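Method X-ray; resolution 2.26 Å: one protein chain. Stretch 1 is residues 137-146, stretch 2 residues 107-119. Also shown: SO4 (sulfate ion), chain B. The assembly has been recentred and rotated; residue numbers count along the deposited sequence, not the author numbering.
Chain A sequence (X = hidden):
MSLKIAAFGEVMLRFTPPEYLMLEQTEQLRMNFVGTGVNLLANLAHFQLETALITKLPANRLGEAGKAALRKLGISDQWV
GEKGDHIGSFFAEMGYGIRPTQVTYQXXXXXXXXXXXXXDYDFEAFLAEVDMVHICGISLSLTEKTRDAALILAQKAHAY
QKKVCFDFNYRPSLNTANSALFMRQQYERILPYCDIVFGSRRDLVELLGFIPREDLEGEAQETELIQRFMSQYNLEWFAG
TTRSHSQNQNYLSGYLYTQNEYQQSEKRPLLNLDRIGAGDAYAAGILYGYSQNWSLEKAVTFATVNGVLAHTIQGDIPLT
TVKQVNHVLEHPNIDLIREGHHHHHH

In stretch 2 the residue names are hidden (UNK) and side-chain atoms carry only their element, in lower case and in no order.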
ATOM      1  N   GLY A 137     -11.734  20.264  27.267  1.00 38.06           N
ATOM      2  CA  GLY A 137     -13.107  20.721  27.209  1.00 37.63           C
ATOM      3  C   GLY A 137     -14.108  19.633  26.879  1.00 38.05           C
ATOM      4  O   GLY A 137     -15.267  19.716  27.288  1.00 37.37           O
ATOM      5  N   ILE A 138     -13.675  18.617  26.136  1.00 37.80           N
ATOM      6  CA  ILE A 138     -14.572  17.523  25.768  1.00 37.36           C
ATOM      7  C   ILE A 138     -15.122  16.818  27.014  1.00 37.33           C
ATOM      8  O   ILE A 138     -16.265  16.365  27.024  1.00 37.01           O
ATOM      9  CB  ILE A 138     -13.859  16.490  24.831  1.00 36.75           C
ATOM     10  CG1 ILE A 138     -14.838  15.380  24.431  1.00 38.95           C
ATOM     11  CG2 ILE A 138     -12.646  15.888  25.516  1.00 37.10           C
ATOM     12  CD1 ILE A 138     -16.025  15.869  23.614  1.00 38.58           C
ATOM     13  N   SER A 139     -14.307  16.738  28.061  1.00 37.63           N
ATOM     14  CA  SER A 139     -14.715  16.105  29.316  1.00 40.88           C
ATOM     15  C   SER A 139     -16.017  16.693  29.854  1.00 41.40           C
ATOM     16  O   SER A 139     -16.851  15.973  30.403  1.00 41.56           O
ATOM     17  CB  SER A 139     -13.640  16.292  30.383  1.00 41.01           C
ATOM     18  OG  SER A 139     -12.370  15.925  29.894  1.00 47.12           O
ATOM     19  N   LEU A 140     -16.183  18.003  29.701  1.00 42.04           N
ATOM     20  CA  LEU A 140     -17.384  18.673  30.199  1.00 45.14           C
ATOM     21  C   LEU A 140     -18.670  18.383  29.440  1.00 45.55           C
ATOM     22  O   LEU A 140     -19.761  18.530  29.996  1.00 45.62           O
ATOM     23  CB  LEU A 140     -17.173  20.189  30.235  1.00 45.68           C
ATOM     24  CG  LEU A 140     -16.205  20.727  31.284  1.00 47.78           C
ATOM     25  CD1 LEU A 140     -16.186  22.245  31.217  1.00 49.70           C
ATOM     26  CD2 LEU A 140     -16.643  20.271  32.667  1.00 50.58           C
ATOM     27  N   SER A 141     -18.555  17.964  28.182  1.00 45.13           N
ATOM     28  CA  SER A 141     -19.741  17.704  27.375  1.00 44.84           C
ATOM     29  C   SER A 141     -19.986  16.248  26.988  1.00 44.85           C
ATOM     30  O   SER A 141     -21.106  15.890  26.623  1.00 45.63           O
ATOM     31  CB  SER A 141     -19.685  18.545  26.099  1.00 46.73           C
ATOM     32  OG  SER A 141     -18.610  18.133  25.266  1.00 51.89           O
ATOM     33  N   LEU A 142     -18.958  15.407  27.061  1.00 43.03           N
ATOM     34  CA  LEU A 142     -19.126  14.010  26.665  1.00 41.04           C
ATOM     35  C   LEU A 142     -20.248  13.322  27.447  1.00 41.18           C
ATOM     36  O   LEU A 142     -21.273  12.957  26.871  1.00 40.52           O
ATOM     37  CB  LEU A 142     -17.804  13.248  26.813  1.00 39.56           C
ATOM     38  CG  LEU A 142     -17.771  11.886  26.108  1.00 39.98           C
ATOM     39  CD1 LEU A 142     -18.188  12.050  24.649  1.00 38.79           C
ATOM     40  CD2 LEU A 142     -16.377  11.283  26.207  1.00 39.05           C
ATOM     41  N   THR A 143     -20.057  13.132  28.749  1.00 40.36           N
ATOM     42  CA  THR A 143     -21.093  12.517  29.578  1.00 40.38           C
ATOM     43  C   THR A 143     -21.095  13.170  30.951  1.00 40.85           C
ATOM     44  O   THR A 143     -20.144  13.862  31.327  1.00 40.51           O
ATOM     45  CB  THR A 143     -20.868  10.996  29.792  1.00 38.79           C
ATOM     46  OG1 THR A 143     -19.679  10.792  30.565  1.00 36.53           O
ATOM     47  CG2 THR A 143     -20.758  10.266  28.457  1.00 38.60           C
ATOM     48  N   GLU A 144     -22.163  12.942  31.704  1.00 42.38           N
ATOM     49  CA  GLU A 144     -22.261  13.501  33.043  1.00 43.40           C
ATOM     50  C   GLU A 144     -21.110  12.959  33.880  1.00 41.52           C
ATOM     51  O   GLU A 144     -20.552  13.671  34.715  1.00 42.12           O
ATOM     52  CB  GLU A 144     -23.599  13.121  33.687  1.00 46.81           C
ATOM     53  CG  GLU A 144     -23.762  13.655  35.109  1.00 53.45           C
ATOM     54  CD  GLU A 144     -25.073  13.237  35.754  1.00 56.27           C
ATOM     55  OE1 GLU A 144     -26.143  13.665  35.270  1.00 58.00           O
ATOM     56  OE2 GLU A 144     -25.030  12.476  36.746  1.00 58.85           O
ATOM     57  N   LYS A 145     -20.741  11.702  33.645  1.00 40.20           N
ATOM     58  CA  LYS A 145     -19.647  11.096  34.401  1.00 40.09           C
ATOM     59  C   LYS A 145     -18.287  11.728  34.119  1.00 38.89           C
ATOM     60  O   LYS A 145     -17.507  11.945  35.044  1.00 39.04           O
ATOM     61  CB  LYS A 145     -19.578   9.590  34.139  1.00 42.12           C
ATOM     62  CG  LYS A 145     -20.757   8.815  34.711  1.00 45.17           C
ATOM     63  CD  LYS A 145     -20.545   7.316  34.601  1.00 46.40           C
ATOM     64  CE  LYS A 145     -21.768   6.550  35.072  1.00 49.42           C
ATOM     65  NZ  LYS A 145     -21.583   5.076  34.931  1.00 53.52           N
ATOM     66  N   THR A 146     -17.991  12.017  32.853  1.00 39.66           N
ATOM     67  CA  THR A 146     -16.708  12.636  32.527  1.00 38.12           C
ATOM     68  C   THR A 146     -16.737  14.089  32.999  1.00 38.80           C
ATOM     69  O   THR A 146     -15.711  14.652  33.387  1.00 38.14           O
ATOM     70  CB  THR A 146     -16.399  12.589  30.997  1.00 36.63           C
ATOM     71  OG1 THR A 146     -17.419  13.279  30.263  1.00 35.43           O
ATOM     72  CG2 THR A 146     -16.335  11.143  30.510  1.00 35.63           C
ATOM     73  N   UNK A 107     -19.920   6.301  17.505  1.00 33.13           N
ATOM     74  CA  UNK A 107     -20.296   6.411  18.912  1.00 34.88           C
ATOM     75  C   UNK A 107     -19.132   6.872  19.764  1.00 36.86           C
ATOM     76  O   UNK A 107     -18.045   6.291  19.737  1.00 37.89           O
ATOM     77  o   UNK A 107     -20.378   5.357  21.809  1.00 37.41           O
ATOM     78  n   UNK A 107     -22.520   5.099  21.186  1.00 40.22           N
ATOM     79  c   UNK A 107     -21.220   5.185  20.927  1.00 38.97           C
ATOM     80  c   UNK A 107     -20.812   5.082  19.463  1.00 37.05           C
ATOM     81  N   UNK A 108     -19.378   7.910  20.548  1.00 37.84           N
ATOM     82  CA  UNK A 108     -18.345   8.469  21.399  1.00 37.99           C
ATOM     83  C   UNK A 108     -18.653   8.361  22.895  1.00 38.18           C
ATOM     84  O   UNK A 108     -17.753   8.139  23.699  1.00 38.96           O
ATOM     85  c   UNK A 108     -16.683  11.810  20.540  1.00 37.38           C
ATOM     86  c   UNK A 108     -16.810  10.511  21.311  1.00 39.96           C
ATOM     87  n   UNK A 108     -15.526  12.585  20.955  1.00 33.35           N
ATOM     88  n   UNK A 108     -16.078  14.381  19.628  1.00 32.16           N
ATOM     89  c   UNK A 108     -18.156   9.925  21.008  1.00 38.95           C
ATOM     90  n   UNK A 108     -14.182  14.439  20.928  1.00 31.73           N
ATOM     91  c   UNK A 108     -15.261  13.804  20.505  1.00 33.69           C
ATOM     92  N   UNK A 109     -19.922   8.490  23.269  1.00 38.58           N
ATOM     93  CA  UNK A 109     -20.284   8.448  24.685  1.00 41.32           C
ATOM     94  C   UNK A 109     -20.224   7.091  25.382  1.00 40.43           C
ATOM     95  O   UNK A 109     -20.122   7.038  26.605  1.00 39.66           O
ATOM     96  c   UNK A 109     -22.790   8.369  24.229  1.00 48.59           C
ATOM     97  c   UNK A 109     -21.664   9.090  24.901  1.00 44.61           C
ATOM     98  c   UNK A 109     -24.311   6.801  23.936  1.00 52.33           C
ATOM     99  c   UNK A 109     -23.511   8.677  23.125  1.00 51.21           C
ATOM    100  n   UNK A 109     -23.314   7.188  24.711  1.00 52.91           N
ATOM    101  n   UNK A 109     -24.452   7.687  22.965  1.00 52.87           N
ATOM    102  N   UNK A 110     -20.272   6.000  24.623  1.00 39.86           N
ATOM    103  CA  UNK A 110     -20.207   4.669  25.223  1.00 40.22           C
ATOM    104  C   UNK A 110     -18.763   4.173  25.342  1.00 38.49           C
ATOM    105  O   UNK A 110     -18.525   2.985  25.542  1.00 40.12           O
ATOM    106  c   UNK A 110     -23.307   4.133  25.308  1.00 55.87           C
ATOM    107  n   UNK A 110     -24.272   3.221  25.392  1.00 57.16           N
ATOM    108  c   UNK A 110     -21.005   3.665  24.390  1.00 43.97           C
ATOM    109  c   UNK A 110     -22.433   4.072  24.077  1.00 51.89           C
ATOM    110  o   UNK A 110     -23.121   4.987  26.178  1.00 58.44           O
ATOM    111  N   UNK A 111     -17.801   5.080  25.229  1.00 37.69           N
ATOM    112  CA  UNK A 111     -16.391   4.703  25.316  1.00 37.32           C
ATOM    113  C   UNK A 111     -15.934   4.452  26.750  1.00 38.38           C
ATOM    114  O   UNK A 111     -16.630   4.790  27.711  1.00 37.39           O
ATOM    115  c   UNK A 111     -15.514   5.799  24.711  1.00 36.95           C
ATOM    116  o   UNK A 111     -15.572   6.988  25.488  1.00 34.61           O
ATOM    117  N   UNK A 112     -14.753   3.852  26.873  1.00 36.47           N
ATOM    118  CA  UNK A 112     -14.154   3.564  28.165  1.00 37.47           C
ATOM    119  C   UNK A 112     -14.025   4.852  28.981  1.00 37.83           C
ATOM    120  O   UNK A 112     -14.236   4.858  30.194  1.00 37.86           O
ATOM    121  c   UNK A 112     -12.785   2.937  27.970  1.00 35.68           C
ATOM    122  N   UNK A 113     -13.671   5.945  28.314  1.00 36.93           N
ATOM    123  CA  UNK A 113     -13.525   7.222  28.996  1.00 36.93           C
ATOM    124  C   UNK A 113     -14.894   7.798  29.360  1.00 36.90           C
ATOM    125  O   UNK A 113     -15.076   8.341  30.445  1.00 36.58           O
ATOM    126  c   UNK A 113     -13.232  10.688  28.080  1.00 35.10           C
ATOM    127  c   UNK A 113     -12.320  12.174  29.748  1.00 34.85           C
ATOM    128  c   UNK A 113     -11.908   9.792  29.861  1.00 36.21           C
ATOM    129  c   UNK A 113     -12.782   8.214  28.108  1.00 35.73           C
ATOM    130  c   UNK A 113     -13.070  11.979  28.597  1.00 35.19           C
ATOM    131  c   UNK A 113     -11.738  11.079  30.387  1.00 36.06           C
ATOM    132  c   UNK A 113     -12.651   9.588  28.705  1.00 34.94           C
ATOM    133  N   UNK A 114     -15.847   7.661  28.447  1.00 36.18           N
ATOM    134  CA  UNK A 114     -17.182   8.178  28.674  1.00 38.96           C
ATOM    135  C   UNK A 114     -17.970   7.540  29.809  1.00 40.69           C
ATOM    136  O   UNK A 114     -18.866   8.179  30.366  1.00 41.33           O
ATOM    137  N   UNK A 115     -17.657   6.291  30.151  1.00 40.35           N
ATOM    138  CA  UNK A 115     -18.373   5.602  31.219  1.00 41.92           C
ATOM    139  C   UNK A 115     -17.618   5.591  32.545  1.00 43.09           C
ATOM    140  O   UNK A 115     -18.064   4.977  33.513  1.00 44.59           O
ATOM    141  c   UNK A 115     -18.691   4.135  30.844  1.00 40.81           C
ATOM    142  c   UNK A 115     -17.410   3.303  30.819  1.00 41.89           C
ATOM    143  c   UNK A 115     -19.374   4.080  29.490  1.00 41.80           C
ATOM    144  c   UNK A 115     -17.667   1.812  30.750  1.00 41.27           C
ATOM    145  N   UNK A 116     -16.473   6.256  32.593  1.00 44.89           N
ATOM    146  CA  UNK A 116     -15.695   6.295  33.820  1.00 47.53           C
ATOM    147  C   UNK A 116     -16.054   7.534  34.642  1.00 49.09           C
ATOM    148  O   UNK A 116     -16.380   8.588  34.093  1.00 48.34           O
ATOM    149  o   UNK A 116     -13.844   7.446  32.768  1.00 51.64           O
ATOM    150  c   UNK A 116     -14.203   6.290  33.499  1.00 46.97           C
ATOM    151  N   UNK A 117     -15.993   7.398  35.962  1.00 51.01           N
ATOM    152  CA  UNK A 117     -16.321   8.497  36.859  1.00 52.93           C
ATOM    153  C   UNK A 117     -15.162   8.858  37.774  1.00 51.82           C
ATOM    154  O   UNK A 117     -14.179   8.123  37.874  1.00 51.53           O
ATOM    155  o   UNK A 117     -19.187   5.054  38.847  1.00 66.04           O
ATOM    156  c   UNK A 117     -17.560   8.138  37.683  1.00 55.57           C
ATOM    157  o   UNK A 117     -19.840   7.157  38.809  1.00 65.41           O
ATOM    158  c   UNK A 117     -18.980   6.267  38.618  1.00 64.44           C
ATOM    159  c   UNK A 117     -17.619   6.674  38.086  1.00 60.67           C
ATOM    160  N   UNK A 118     -15.288  10.000  38.440  1.00 51.14           N
ATOM    161  CA  UNK A 118     -14.254  10.492  39.339  1.00 50.47           C
ATOM    162  C   UNK A 118     -13.714   9.436  40.295  1.00 50.72           C
ATOM    163  O   UNK A 118     -12.514   9.407  40.573  1.00 49.33           O
ATOM    164  c   UNK A 118     -14.780  11.682  40.124  1.00 49.90           C
ATOM    165  N   UNK A 119     -14.587   8.563  40.790  1.00 51.64           N
ATOM    166  CA  UNK A 119     -14.152   7.538  41.732  1.00 54.04           C
ATOM    167  C   UNK A 119     -13.239   6.494  41.095  1.00 53.57           C
ATOM    168  O   UNK A 119     -12.582   5.728  41.800  1.00 52.07           O
ATOM    169  n   UNK A 119     -19.104   3.522  42.140  1.00 67.45           N
ATOM    170  c   UNK A 119     -15.357   6.851  42.389  1.00 56.36           C
ATOM    171  c   UNK A 119     -17.255   5.215  42.272  1.00 62.53           C
ATOM    172  c   UNK A 119     -16.134   5.900  41.491  1.00 60.26           C
ATOM    173  c   UNK A 119     -17.987   4.193  41.415  1.00 65.71           C
TER
HETATM  174  S   SO4 B 401     -14.019  17.401  18.908  1.00 42.69           S
HETATM  175  O1  SO4 B 401     -15.084  18.415  18.794  1.00 42.45           O
HETATM  176  O2  SO4 B 401     -12.730  17.997  18.524  1.00 39.44           O
HETATM  177  O3  SO4 B 401     -13.940  16.918  20.298  1.00 40.98           O
HETATM  178  O4  SO4 B 401     -14.349  16.271  18.024  1.00 40.50           O

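Position 107 has two side-chain carbons, the second carrying one oxygen and one nitrogen, and it lies out of reach of stretch 1: Asn 107. Asn 107 OD1 accepts from the backbone N of position 110 at 2.9 Å, shaping the chain before the contact starts.

Position 108 runs three carbons, a nitrogen, then a carbon with two more nitrogens, and it touches Ile 138 and Leu 142: Arg 108. Extended, it lays its guanidinium against a methyl, Ile 138 CD1 standing 3.6 Å from Arg 108 NH2 over one face, while Arg 108 NH2 donates to SO4 O3 at 2.6 Å near the plane. Its aliphatic part serves too, with Arg 108 CG 3.9 Å from Leu 142 CD1.

At 109 one carbon leads to a five-membered ring of three carbons and two nitrogens; the ring leads away, and CB of 109 lies 3.9 Å from Thr 143 CG2. This is His 109.

Position 110, three carbons ending in an oxygen and a nitrogen, touches nothing across: Gln 110, whose OE1 accepts from His 109 ND1 at 2.7 Å.

One carbon and one oxygen at 111, near Leu 142 CD2, make Ser 111. Ser 111 OG donates to Arg 108 O at 3.0 Å and accepts from the N of position 114 at 3.0 Å, bracing the loop from within.

A single carbon at 112, far from stretch 1, is Ala 112.

Position 113 carries one carbon and a six-carbon ring, with no oxygen; Thr 146 CG2 sits over one face, Ser 139 OG at the edge and Leu 142 CD2 nearby: Phe 113. Thr 146 CG2 is 4.1 Å from the Phe 113 ring centroid, Ser 139 OG 3.8 Å from Phe 113 CZ, and Leu 142 CD2 3.7 Å from Phe 113 CD2.

Position 114 has no side-chain atoms, and its bare CA lies 3.6 Å from Thr 146 CG2: Gly 114. A CB on Gly 114 would come within 2.5 Å of His 109 O.

Position 115 has four carbons forked at the first, one arm two long, and points away, while its backbone O lies 3.6 Å from Lys 145 CD: Ile 115.

At 116, one carbon and one oxygen point away, while the backbone O lies 3.4 Å from Lys 145 CB: Ser 116, whose OG donates to Phe 113 O at 2.8 Å.

Position 117, three carbons ending in two oxygens, lies beside Lys 145: Glu 117. Glu 117 OE1 is 4.6 Å from Lys 145 NZ, beyond a salt bridge.

Position 118, one carbon, is marginal here: Ala 118.

Position 119, four carbons in a row ending in nitrogen and out of reach of stretch 1, is Lys 119.

The contact combines apolar packing around Leu 142 and Phe 113 with one cross-stretch hydrogen bond, Thr 143 OG1 to Gly 114 O at 2.7 Å. That same Thr 143 OG1 caps the helix, accepting from Thr 146 N at 3.1 Å, so one hydroxyl couples helix start to loop.

Stretch 2, residues 107-119: NRHQSAFGISEAK
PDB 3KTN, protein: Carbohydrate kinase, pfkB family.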